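Local coordinates for protein bile salt hydrolase/transferase (Clostridium perfringens, PDB 2BJF) that hydrolyses the amide bond of glycine- and taurine-conjugated bile salts, releasing free bile acids and the amino acid, and also acts as a bile acid transferase, at residues Met20-Glu23 with Tyr24-Gln28; Ile31-Pro34 with Arg35-Cys39; Asn104-Leu107 with Trp108-Asn112; Glu157-Glu161 with Lys162-Phe166. All blocks are in the same frame, centred on the assembly; numbering follows the deposited sequence.

Interaction 1: residues Met20-Glu23 with Tyr24-Gln28; sequences MDIE and YSFNQ. With DXC ((3alpha,5beta,12alpha)-3,12-dihydroxycholan-24-oic acid), chain B.
Met20 meets Phe26 at the end of strand 14-22, where the chain turns into the loop that borders the bile acid. The Met20 chain bends at its second and third torsions. This sets CE 4.2 Å from Phe26 CE2 and SD 3.5 Å from O3 of the deoxycholate carboxylate. Asp21 OD2 accepts from the backbone N of Cys2, the inferred nucleophile. Ile22 carries most of the contact. Its CB lies over one face of the Tyr24 ring, 4.1 Å from the centroid, a CH-pi contact. Its CG1 sits between the backbone N and the carbonyl carbon (chi1 49°), which leads CD1 back over the loop, 3.2 Å from Tyr24 O and 3.6 Å from Phe26 CD2. Glu23 brings its carboxylate to the edge of the same tyrosine ring, the two planes 61° apart. On the loop side, Phe26 N donates to Gln28 OE1, a bond of 2.9 Å, and Gln28 CB covers one face of the Phe26 ring. The opposite face receives the methyl C24 of deoxycholate, 3.5 Å above the ring centre. No hydrogen bond crosses between 20-23 and 24-28. The contact is mostly apolar, and Tyr24 and Phe26 lie beside the ligand. This is consistent with hydrophobic contact to the bile acid on this side of the pocket.

Interaction 2: residues Ile31-Pro34 with Arg35-Cys39; sequences IFIP and RNFKC
Ile33 and Phe37 make the main side-chain contact where strand 29-33 gives way to strand 38-40. The apolar group comes first. Ile33 CG2 lies 3.8 Å from Phe37 CB and 3.9 Å from Phe37 CD2. The two side chains cross at about a right angle. The Ile33 methyl does the touching because CG2 is anti to the backbone N, while CG1 lies beside that N (chi1 -49°). The proline ring adds a looser contact, with Pro34 CG 4.3 Å from Phe37 CB. Both Ile33 and Pro34 approach the phenylalanine near the root of its side chain, and the ring then leads away from them. Cys39 SG lies at the edge of that ring, in its plane.

The Pro34 carbonyl also packs on the phenylalanine side chain, Pro34 O lying 3.6 Å from Phe37 CB. No hydrogen bond joins 31-34 to 35-39. Outside the two segments, Thr50 OG1 is hydrogen-bonded to both Pro34 O and Phe37 N, so one hydroxyl ties together the two ends of the bend.

Charge makes the third group. The Arg35 chain is extended from CG to NE, and its guanidinium forms salt bridges with Glu73 and Asp310.

The bend links two sheets. Strand 29-33 pairs with strands 54-61 and 315-318, while strand 38-40 pairs with strand 47-49. Phe67 of strand 64-67 touches Ile31 and Ile33, and Tyr64 and Pro65 of the same strand touch Cys39.

Interaction 3: residues Asn104-Leu107 with Trp108-Asn112; sequences NFLL and WVLAN
Phe105 and Val109 pack one helical turn apart on helix 105-112. Val109 CG2 sits over one face of the phenylalanine ring, 4.0 Å from its centroid and offset toward the rim. This is a CH-pi contact. Trp108 comes to the same ring obliquely, with CZ3 4.1 Å from Phe105 CE1 and the ring planes at 35°. Leu106 and Leu110 lie side by side and point the same way, Leu106 CD2 being 3.5 Å from Leu110 CD1. Leu107 CD1 reaches Ala111 CB more loosely.

Four backbone bonds of the i to i+4 kind hold these pairs in step. The first, Trp108 N to Asn104 O, is 2.8 Å long. Asn112 ND2 adds a bond to Trp108 O, in the carbonyl plane and on a lone pair, at 2.9 Å. Farther out, Asn104 OD1 is hydrogen-bonded to Tyr64 OH. Leu123 of helix 116-123 touches Phe105 and Trp108, Leu48 of strand 47-49 touches Leu107 and Ala111, and Cys78 of strand 77-82 touches both Leu106 and Leu110.

The helix thus presents apolar side chains to several neighbours at once. The four backbone bonds satisfy the groups they join, and Asn72 ND2 meets the Leu110 carbonyl.

Interaction 4: residues Glu157-Glu161 with Lys162-Phe166; sequences EQTKE and KLNVF
A beta hairpin joins strand 153-158 to strand 163-167, and this contact is its closing end. Glu157 and Asn164 are an antiparallel hydrogen-bonded pair. Glu157 N donates to Asn164 O at 2.9 Å, and Asn164 N donates back to Glu157 O at 2.8 Å. Gln158 and Leu163 form the next pair, a non-hydrogen-bonded one. Beyond them Thr159 N donates to Lys162 O at 3.0 Å. The threonine hydroxyl lies between its backbone N and carbonyl carbon (chi1 60°). From there OG1 gives a weak bond to Lys162 O and takes another weak one from Glu161 N.

On the face with Glu157 and Asn164, a water donates to Glu157 OE1 and lies at the edge of the Phe166 ring. In the Asn164 conformer described, it also donates to Asn164 OD1. Glu157 OE1 is 3.5 Å from Phe166 CE2, its carboxylate nearly perpendicular to the ring (83°). On the other face, Gln158 and Leu163 cross at about a right angle, with Leu163 CD1 3.7 Å from Gln158 CB and 3.6 Å from Gln158 OE1.

The buried polar ends have partners outside the hairpin. Glu157 OE2 is hydrogen-bonded to His143 ND1, and OE1 also accepts from Phe179 N. Gln158 OE1 accepts from Ile128 N, and its NE2 donates to Ser88 O. At the tip, Glu161 OE2 comes close to Glu161 OE2 of the second subunit. Several bonds thus grip the Glu157 carboxylate, which fixes its rotation, while the closeness at the tip would probably make it unfavourable for both Glu161 carboxylates to be charged at once.

The deoxycholate lies directly against interaction 1, whose Met20, Tyr24 and Phe26 belong to its pocket. Interaction 2 follows in the chain, its centre about 23 Å away. Interaction 3 touches interaction 2, with Ile33 CD1 4.0 Å from Leu107 CD1, so the helix packs on the end of strand 29-33. Its Leu106 side chain comes within about 7 Å of the bile acid and about 6 Å of the Arg18 side chain, so the helix lies near the pocket without touching the ligand through Leu106. Interaction 4 approaches interaction 3 to about 6 Å between nearest atoms. Its Glu157 side chain is about 11 Å from those of Cys2 and Asn82. Interactions 2 and 4 reach the same sheet.

Interaction 1: residues Met20-Glu23 with Tyr24-Gln28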
loop_
_atom_site.group_PDB
_atom_site.type_symbol
_atom_site.label_atom_id
_atom_site.label_comp_id
_atom_site.label_asym_id
_atom_site.label_seq_id
_atom_site.Cartn_x
_atom_site.Cartn_y
_atom_site.Cartn_z
ATOM N N MET A 20 -5.199 -15.252 19.925
ATOM C CA MET A 20 -4.704 -14.542 21.098
ATOM C C MET A 20 -3.314 -13.999 20.799
ATOM O O MET A 20 -2.354 -14.764 20.705
ATOM C CB MET A 20 -4.661 -15.466 22.319
ATOM C CG MET A 20 -3.919 -14.886 23.528
ATOM S SD MET A 20 -4.705 -13.428 24.227
ATOM C CE MET A 20 -6.178 -14.160 24.923
ATOM N N ASP A 21 -3.218 -12.679 20.649
ATOM C CA ASP A 21 -1.956 -12.034 20.294
ATOM C C ASP A 21 -1.362 -11.287 21.487
ATOM O O ASP A 21 -1.759 -10.156 21.787
ATOM C CB ASP A 21 -2.142 -11.086 19.100
ATOM C CG ASP A 21 -2.781 -11.764 17.892
ATOM O OD1 ASP A 21 -2.687 -13.005 17.758
ATOM O OD2 ASP A 21 -3.375 -11.041 17.064
ATOM N N ILE A 22 -0.423 -11.941 22.169
ATOM C CA ILE A 22 0.280 -11.368 23.325
ATOM C C ILE A 22 1.743 -11.828 23.356
ATOM O O ILE A 22 2.102 -12.820 22.716
ATOM C CB ILE A 22 -0.416 -11.696 24.681
ATOM C CG1 ILE A 22 -0.733 -13.193 24.794
ATOM C CG2 ILE A 22 -1.674 -10.836 24.877
ATOM C CD1 ILE A 22 -1.311 -13.617 26.133
ATOM N N GLU A 23 2.578 -11.097 24.093
ATOM C CA GLU A 23 4.008 -11.403 24.191
ATOM C C GLU A 23 4.363 -12.154 25.482
ATOM O O GLU A 23 5.542 -12.347 25.801
ATOM C CB GLU A 23 4.847 -10.120 24.050
ATOM C CG GLU A 23 4.832 -9.177 25.264
ATOM C CD GLU A 23 3.669 -8.190 25.273
ATOM O OE1 GLU A 23 2.543 -8.553 24.869
ATOM O OE2 GLU A 23 3.885 -7.039 25.710
ATOM N N TYR A 24 3.333 -12.586 26.208
ATOM C CA TYR A 24 3.501 -13.207 27.520
ATOM C C TYR A 24 2.563 -14.398 27.720
ATOM O O TYR A 24 1.630 -14.603 26.941
ATOM C CB TYR A 24 3.270 -12.163 28.625
ATOM C CG TYR A 24 1.900 -11.509 28.588
ATOM C CD1 TYR A 24 0.835 -12.035 29.319
ATOM C CD2 TYR A 24 1.671 -10.363 27.823
ATOM C CE1 TYR A 24 -0.424 -11.442 29.287
ATOM C CE2 TYR A 24 0.415 -9.762 27.784
ATOM C CZ TYR A 24 -0.627 -10.307 28.519
ATOM O OH TYR A 24 -1.872 -9.719 28.490
ATOM N N SER A 25 2.826 -15.181 28.762
ATOM C CA SER A 25 1.909 -16.223 29.209
ATOM C C SER A 25 1.066 -15.680 30.354
ATOM O O SER A 25 1.581 -14.970 31.220
ATOM C CB SER A 25 2.686 -17.459 29.670
ATOM O OG SER A 25 1.852 -18.360 30.380
ATOM N N PHE A 26 -0.225 -16.002 30.354
ATOM C CA PHE A 26 -1.090 -15.637 31.478
ATOM C C PHE A 26 -1.514 -16.842 32.323
ATOM O O PHE A 26 -2.621 -16.878 32.866
ATOM C CB PHE A 26 -2.278 -14.748 31.044
ATOM C CG PHE A 26 -3.240 -15.394 30.075
ATOM C CD1 PHE A 26 -4.478 -15.860 30.511
ATOM C CD2 PHE A 26 -2.934 -15.489 28.719
ATOM C CE1 PHE A 26 -5.384 -16.434 29.620
ATOM C CE2 PHE A 26 -3.831 -16.067 27.820
ATOM C CZ PHE A 26 -5.059 -16.539 28.272
ATOM N N ASN A 27 -0.600 -17.807 32.448
ATOM C CA ASN A 27 -0.843 -19.054 33.184
ATOM C C ASN A 27 -2.178 -19.688 32.799
ATOM O O ASN A 27 -2.950 -20.125 33.658
ATOM C CB ASN A 27 -0.765 -18.824 34.699
ATOM C CG ASN A 27 0.617 -18.400 35.159
ATOM O OD1 ASN A 27 1.634 -18.842 34.620
ATOM N ND2 ASN A 27 0.661 -17.545 36.174
ATOM N N GLN A 28 -2.437 -19.724 31.496
ATOM C CA GLN A 28 -3.731 -20.149 30.980
ATOM C C GLN A 28 -3.958 -21.653 31.050
ATOM O O GLN A 28 -3.024 -22.451 30.940
ATOM C CB GLN A 28 -3.954 -19.650 29.546
ATOM C CG GLN A 28 -2.912 -20.096 28.524
ATOM C CD GLN A 28 -1.828 -19.061 28.286
ATOM O OE1 GLN A 28 -1.271 -18.489 29.225
ATOM N NE2 GLN A 28 -1.518 -18.818 27.016
HETATM C C1 DXC B . -3.175 -8.297 35.456
HETATM C C2 DXC B . -4.697 -8.201 35.368
HETATM C C3 DXC B . -5.418 -9.483 35.824
HETATM C C4 DXC B . -4.894 -10.766 35.153
HETATM C C5 DXC B . -3.368 -10.805 35.248
HETATM C C6 DXC B . -2.674 -9.543 34.732
HETATM C C7 DXC B . -6.934 -9.298 35.658
HETATM C C8 DXC B . -7.418 -9.407 34.211
HETATM C C9 DXC B . -6.860 -10.614 33.454
HETATM C C10 DXC B . -5.342 -10.797 33.668
HETATM C C11 DXC B . -7.077 -10.462 31.945
HETATM C C12 DXC B . -6.597 -11.647 31.104
HETATM C C13 DXC B . -5.099 -11.884 31.350
HETATM C C14 DXC B . -4.786 -11.982 32.852
HETATM C C15 DXC B . -8.465 -10.098 31.418
HETATM C C16 DXC B . -8.377 -10.471 29.933
HETATM C C17 DXC B . -6.999 -11.120 29.717
HETATM C C18 DXC B . -5.421 -11.993 35.895
HETATM C C19 DXC B . -6.974 -12.053 28.485
HETATM O O1 DXC B . -4.299 -10.853 30.749
HETATM O O2 DXC B . -2.590 -7.134 34.856
HETATM C C20 DXC B . -7.366 -12.938 31.444
HETATM C C21 DXC B . -7.203 -11.273 27.184
HETATM C C22 DXC B . -6.136 -10.203 26.932
HETATM C C23 DXC B . -6.013 -9.838 25.470
HETATM O O3 DXC B . -6.624 -10.508 24.610
HETATM O O4 DXC B . -5.289 -8.863 25.177
HETATM C C24 DXC B . -5.711 -12.908 28.351
#

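Interaction 2: residues Ile31-Pro34 with Arg35-Cys39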
loop_
_atom_site.group_PDB
_atom_site.type_symbol
_atom_site.label_atom_id
_atom_site.label_comp_id
_atom_site.label_asym_id
_atom_site.label_seq_id
_atom_site.Cartn_x
_atom_site.Cartn_y
_atom_site.Cartn_z
ATOM N N ILE A 31 -10.754 -23.894 31.201
ATOM C CA ILE A 31 -11.507 -23.963 32.454
ATOM C C ILE A 31 -12.971 -24.316 32.216
ATOM O O ILE A 31 -13.653 -23.674 31.412
ATOM C CB ILE A 31 -11.416 -22.622 33.237
ATOM C CG1 ILE A 31 -9.954 -22.258 33.522
ATOM C CG2 ILE A 31 -12.223 -22.682 34.537
ATOM C CD1 ILE A 31 -9.759 -20.840 34.030
ATOM N N PHE A 32 -13.438 -25.343 32.923
ATOM C CA PHE A 32 -14.847 -25.720 32.935
ATOM C C PHE A 32 -15.467 -25.377 34.285
ATOM O O PHE A 32 -14.938 -25.758 35.333
ATOM C CB PHE A 32 -15.019 -27.218 32.643
ATOM C CG PHE A 32 -16.427 -27.721 32.842
ATOM C CD1 PHE A 32 -17.392 -27.534 31.857
ATOM C CD2 PHE A 32 -16.788 -28.378 34.018
ATOM C CE1 PHE A 32 -18.696 -27.993 32.035
ATOM C CE2 PHE A 32 -18.091 -28.838 34.208
ATOM C CZ PHE A 32 -19.046 -28.646 33.213
ATOM N N ILE A 33 -16.586 -24.657 34.247
ATOM C CA ILE A 33 -17.352 -24.342 35.452
ATOM C C ILE A 33 -18.772 -24.892 35.298
ATOM O O ILE A 33 -19.470 -24.534 34.349
ATOM C CB ILE A 33 -17.409 -22.815 35.737
ATOM C CG1 ILE A 33 -16.010 -22.189 35.674
ATOM C CG2 ILE A 33 -18.061 -22.550 37.095
ATOM C CD1 ILE A 33 -16.001 -20.665 35.755
ATOM N N PRO A 34 -19.200 -25.769 36.227
ATOM C CA PRO A 34 -20.545 -26.343 36.162
ATOM C C PRO A 34 -21.630 -25.345 36.573
ATOM O O PRO A 34 -21.317 -24.232 37.007
ATOM C CB PRO A 34 -20.476 -27.500 37.163
ATOM C CG PRO A 34 -19.454 -27.075 38.153
ATOM C CD PRO A 34 -18.438 -26.276 37.384
ATOM N N ARG A 35 -22.891 -25.752 36.430
ATOM C CA ARG A 35 -24.037 -24.951 36.865
ATOM C C ARG A 35 -24.026 -24.764 38.377
ATOM O O ARG A 35 -23.481 -25.602 39.106
ATOM C CB ARG A 35 -25.352 -25.639 36.488
ATOM C CG ARG A 35 -25.587 -25.862 35.009
ATOM C CD ARG A 35 -26.623 -26.960 34.831
ATOM N NE ARG A 35 -26.934 -27.231 33.431
ATOM C CZ ARG A 35 -27.572 -28.316 32.999
ATOM N NH1 ARG A 35 -27.966 -29.252 33.856
ATOM N NH2 ARG A 35 -27.813 -28.471 31.704
ATOM N N ASN A 36 -24.629 -23.669 38.839
ATOM C CA ASN A 36 -24.814 -23.399 40.271
ATOM C C ASN A 36 -23.505 -23.383 41.077
ATOM O O ASN A 36 -23.476 -23.765 42.249
ATOM C CB ASN A 36 -25.834 -24.384 40.870
ATOM C CG ASN A 36 -26.382 -23.927 42.213
ATOM O OD1 ASN A 36 -26.302 -24.655 43.204
ATOM N ND2 ASN A 36 -26.941 -22.721 42.251
ATOM N N PHE A 37 -22.425 -22.936 40.437
ATOM C CA PHE A 37 -21.129 -22.827 41.107
ATOM C C PHE A 37 -20.857 -21.392 41.540
ATOM O O PHE A 37 -20.866 -20.472 40.719
ATOM C CB PHE A 37 -19.987 -23.346 40.225
ATOM C CG PHE A 37 -18.670 -23.454 40.948
ATOM C CD1 PHE A 37 -18.334 -24.618 41.637
ATOM C CD2 PHE A 37 -17.772 -22.390 40.956
ATOM C CE1 PHE A 37 -17.121 -24.720 42.315
ATOM C CE2 PHE A 37 -16.561 -22.481 41.634
ATOM C CZ PHE A 37 -16.233 -23.651 42.313
ATOM N N LYS A 38 -20.609 -21.219 42.835
ATOM C CA LYS A 38 -20.364 -19.903 43.413
ATOM C C LYS A 38 -18.885 -19.523 43.325
ATOM O O LYS A 38 -18.026 -20.163 43.939
ATOM C CB LYS A 38 -20.865 -19.861 44.862
ATOM C CG LYS A 38 -20.689 -18.517 45.567
ATOM C CD LYS A 38 -21.416 -18.469 46.916
ATOM C CE LYS A 38 -20.938 -19.544 47.893
ATOM N NZ LYS A 38 -19.494 -19.419 48.246
ATOM N N CYS A 39 -18.606 -18.485 42.539
ATOM C CA CYS A 39 -17.262 -17.933 42.404
ATOM C C CYS A 39 -17.124 -16.727 43.326
ATOM O O CYS A 39 -17.861 -15.748 43.190
ATOM C CB CYS A 39 -16.994 -17.517 40.955
ATOM S SG CYS A 39 -17.219 -18.823 39.727
#

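Interaction 3: residues Asn104-Leu107 with Trp108-Asn112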
loop_
_atom_site.group_PDB
_atom_site.type_symbol
_atom_site.label_atom_id
_atom_site.label_comp_id
_atom_site.label_asym_id
_atom_site.label_seq_id
_atom_site.Cartn_x
_atom_site.Cartn_y
_atom_site.Cartn_z
ATOM N N ASN A 104 -14.330 -9.488 35.228
ATOM C CA ASN A 104 -15.465 -10.394 35.384
ATOM C C ASN A 104 -16.496 -10.328 34.253
ATOM O O ASN A 104 -17.445 -11.114 34.236
ATOM C CB ASN A 104 -16.151 -10.161 36.739
ATOM C CG ASN A 104 -16.952 -11.369 37.210
ATOM O OD1 ASN A 104 -16.471 -12.503 37.174
ATOM N ND2 ASN A 104 -18.179 -11.127 37.662
ATOM N N PHE A 105 -16.307 -9.408 33.308
ATOM C CA PHE A 105 -17.305 -9.189 32.256
ATOM C C PHE A 105 -17.605 -10.438 31.426
ATOM O O PHE A 105 -18.770 -10.769 31.204
ATOM C CB PHE A 105 -16.919 -8.024 31.334
ATOM C CG PHE A 105 -17.965 -7.707 30.298
ATOM C CD1 PHE A 105 -19.038 -6.880 30.605
ATOM C CD2 PHE A 105 -17.884 -8.250 29.016
ATOM C CE1 PHE A 105 -20.013 -6.592 29.652
ATOM C CE2 PHE A 105 -18.851 -7.965 28.056
ATOM C CZ PHE A 105 -19.918 -7.136 28.376
ATOM N N LEU A 106 -16.555 -11.117 30.967
ATOM C CA LEU A 106 -16.723 -12.292 30.118
ATOM C C LEU A 106 -17.521 -13.385 30.835
ATOM O O LEU A 106 -18.482 -13.925 30.281
ATOM C CB LEU A 106 -15.365 -12.816 29.642
ATOM C CG LEU A 106 -15.346 -13.541 28.292
ATOM C CD1 LEU A 106 -13.969 -13.465 27.667
ATOM C CD2 LEU A 106 -15.796 -14.991 28.410
ATOM N N LEU A 107 -17.127 -13.692 32.069
ATOM C CA LEU A 107 -17.836 -14.678 32.882
ATOM C C LEU A 107 -19.272 -14.240 33.188
ATOM O O LEU A 107 -20.181 -15.067 33.194
ATOM C CB LEU A 107 -17.068 -14.973 34.178
ATOM C CG LEU A 107 -17.653 -15.998 35.159
ATOM C CD1 LEU A 107 -17.856 -17.363 34.503
ATOM C CD2 LEU A 107 -16.770 -16.117 36.391
ATOM N N TRP A 108 -19.467 -12.943 33.427
ATOM C CA TRP A 108 -20.801 -12.391 33.689
ATOM C C TRP A 108 -21.753 -12.640 32.516
ATOM O O TRP A 108 -22.922 -12.976 32.719
ATOM C CB TRP A 108 -20.712 -10.894 34.017
ATOM C CG TRP A 108 -22.043 -10.207 34.163
ATOM C CD1 TRP A 108 -22.828 -10.164 35.280
ATOM C CD2 TRP A 108 -22.739 -9.460 33.156
ATOM N NE1 TRP A 108 -23.968 -9.438 35.032
ATOM C CE2 TRP A 108 -23.942 -8.996 33.735
ATOM C CE3 TRP A 108 -22.465 -9.139 31.819
ATOM C CZ2 TRP A 108 -24.870 -8.226 33.024
ATOM C CZ3 TRP A 108 -23.390 -8.375 31.109
ATOM C CH2 TRP A 108 -24.577 -7.926 31.718
ATOM N N VAL A 109 -21.243 -12.483 31.295
ATOM C CA VAL A 109 -22.025 -12.743 30.086
ATOM C C VAL A 109 -22.402 -14.223 29.979
ATOM O O VAL A 109 -23.575 -14.560 29.808
ATOM C CB VAL A 109 -21.271 -12.288 28.806
ATOM C CG1 VAL A 109 -21.992 -12.760 27.544
ATOM C CG2 VAL A 109 -21.116 -10.775 28.788
ATOM N N LEU A 110 -21.404 -15.095 30.096
ATOM C CA LEU A 110 -21.594 -16.525 29.861
ATOM C C LEU A 110 -22.378 -17.228 30.963
ATOM O O LEU A 110 -23.158 -18.137 30.684
ATOM C CB LEU A 110 -20.249 -17.224 29.656
ATOM C CG LEU A 110 -19.410 -16.780 28.455
ATOM C CD1 LEU A 110 -18.153 -17.617 28.388
ATOM C CD2 LEU A 110 -20.197 -16.880 27.151
ATOM N N ALA A 111 -22.165 -16.808 32.206
ATOM C CA ALA A 111 -22.811 -17.452 33.347
ATOM C C ALA A 111 -24.302 -17.140 33.442
ATOM O O ALA A 111 -25.066 -17.935 33.990
ATOM C CB ALA A 111 -22.110 -17.071 34.643
ATOM N N ASN A 112 -24.712 -15.995 32.903
ATOM C CA ASN A 112 -26.055 -15.466 33.159
ATOM C C ASN A 112 -27.063 -15.538 32.011
ATOM O O ASN A 112 -28.271 -15.607 32.254
ATOM C CB ASN A 112 -25.962 -14.022 33.667
ATOM C CG ASN A 112 -25.409 -13.933 35.077
ATOM O OD1 ASN A 112 -25.978 -14.491 36.017
ATOM N ND2 ASN A 112 -24.302 -13.218 35.233
#

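Interaction 4: residues Glu157-Glu161 with Lys162-Phe166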
loop_
_atom_site.group_PDB
_atom_site.type_symbol
_atom_site.label_atom_id
_atom_site.label_comp_id
_atom_site.label_asym_id
_atom_site.label_seq_id
_atom_site.Cartn_x
_atom_site.Cartn_y
_atom_site.Cartn_z
ATOM N N GLU A 157 -18.060 -2.065 23.553
ATOM C CA GLU A 157 -16.949 -1.145 23.789
ATOM C C GLU A 157 -17.385 -0.012 24.705
ATOM O O GLU A 157 -18.331 0.710 24.394
ATOM C CB GLU A 157 -16.424 -0.575 22.463
ATOM C CG GLU A 157 -15.846 -1.630 21.525
ATOM C CD GLU A 157 -15.338 -1.079 20.202
ATOM O OE1 GLU A 157 -15.730 0.041 19.805
ATOM O OE2 GLU A 157 -14.547 -1.792 19.551
ATOM N N GLN A 158 -16.707 0.136 25.840
ATOM C CA GLN A 158 -16.981 1.268 26.718
ATOM C C GLN A 158 -15.975 2.386 26.496
ATOM O O GLN A 158 -14.766 2.196 26.655
ATOM C CB GLN A 158 -17.026 0.865 28.193
ATOM C CG GLN A 158 -17.535 1.993 29.091
ATOM C CD GLN A 158 -17.993 1.522 30.454
ATOM O OE1 GLN A 158 -18.881 0.677 30.568
ATOM N NE2 GLN A 158 -17.400 2.087 31.503
ATOM N N THR A 159 -16.496 3.549 26.120
ATOM C CA THR A 159 -15.690 4.743 25.903
ATOM C C THR A 159 -16.006 5.774 26.989
ATOM O O THR A 159 -16.799 5.504 27.895
ATOM C CB THR A 159 -15.958 5.353 24.509
ATOM O OG1 THR A 159 -17.339 5.721 24.403
ATOM C CG2 THR A 159 -15.611 4.357 23.405
ATOM N N LYS A 160 -15.383 6.948 26.895
ATOM C CA LYS A 160 -15.632 8.045 27.837
ATOM C C LYS A 160 -17.056 8.597 27.724
ATOM O O LYS A 160 -17.552 9.251 28.645
ATOM C CB LYS A 160 -14.596 9.165 27.658
ATOM C CG LYS A 160 -14.552 9.789 26.266
ATOM C CD LYS A 160 -13.440 10.821 26.155
ATOM C CE LYS A 160 -13.320 11.349 24.735
ATOM N NZ LYS A 160 -12.141 12.245 24.569
ATOM N N GLU A 161 -17.701 8.319 26.593
ATOM C CA GLU A 161 -19.064 8.766 26.328
ATOM C C GLU A 161 -20.099 7.826 26.951
ATOM O O GLU A 161 -20.934 8.259 27.747
ATOM C CB GLU A 161 -19.291 8.895 24.817
ATOM C CG GLU A 161 -20.623 9.526 24.421
ATOM C CD GLU A 161 -20.896 9.458 22.923
ATOM O OE1 GLU A 161 -20.130 8.789 22.192
ATOM O OE2 GLU A 161 -21.886 10.074 22.476
ATOM N N LYS A 162 -20.033 6.543 26.587
ATOM C CA LYS A 162 -21.036 5.553 26.996
ATOM C C LYS A 162 -20.577 4.115 26.734
ATOM O O LYS A 162 -19.519 3.890 26.142
ATOM C CB LYS A 162 -22.367 5.811 26.271
ATOM C CG LYS A 162 -22.250 5.909 24.749
ATOM C CD LYS A 162 -23.567 6.305 24.090
ATOM C CE LYS A 162 -24.486 5.108 23.887
ATOM N NZ LYS A 162 -25.756 5.502 23.215
ATOM N N LEU A 163 -21.380 3.151 27.183
ATOM C CA LEU A 163 -21.165 1.747 26.842
ATOM C C LEU A 163 -21.836 1.435 25.506
ATOM O O LEU A 163 -23.065 1.315 25.429
ATOM C CB LEU A 163 -21.688 0.819 27.949
ATOM C CG LEU A 163 -21.537 -0.695 27.732
ATOM C CD1 LEU A 163 -20.075 -1.114 27.708
ATOM C CD2 LEU A 163 -22.286 -1.473 28.798
ATOM N N ASN A 164 -21.025 1.310 24.460
ATOM C CA ASN A 164 -21.527 1.045 23.114
ATOM C C ASN A 164 -21.720 -0.441 22.837
ATOM O O ASN A 164 -20.852 -1.259 23.150
ATOM C CB ASN A 164 -20.597 1.652 22.059
ATOM C CG ASN A 164 -20.601 3.172 22.070
ATOM O OD1 ASN A 164 -19.544 3.804 22.068
ATOM N ND2 ASN A 164 -21.791 3.766 22.075
ATOM N N VAL A 165 -22.867 -0.778 22.251
ATOM C CA VAL A 165 -23.163 -2.147 21.827
ATOM C C VAL A 165 -23.506 -2.113 20.337
ATOM O O VAL A 165 -24.587 -1.663 19.950
ATOM C CB VAL A 165 -24.320 -2.791 22.644
ATOM C CG1 VAL A 165 -24.596 -4.213 22.163
ATOM C CG2 VAL A 165 -24.000 -2.796 24.133
ATOM N N PHE A 166 -22.567 -2.570 19.510
ATOM C CA PHE A 166 -22.729 -2.546 18.056
ATOM C C PHE A 166 -23.228 -3.882 17.525
ATOM O O PHE A 166 -22.784 -4.938 17.977
ATOM C CB PHE A 166 -21.396 -2.248 17.362
ATOM C CG PHE A 166 -20.750 -0.956 17.774
ATOM C CD1 PHE A 166 -21.142 0.251 17.200
ATOM C CD2 PHE A 166 -19.716 -0.950 18.707
ATOM C CE1 PHE A 166 -20.531 1.448 17.568
ATOM C CE2 PHE A 166 -19.098 0.241 19.079
ATOM C CZ PHE A 166 -19.508 1.443 18.509
HETATM O O HOH W 1 -16.891 2.447 20.842
#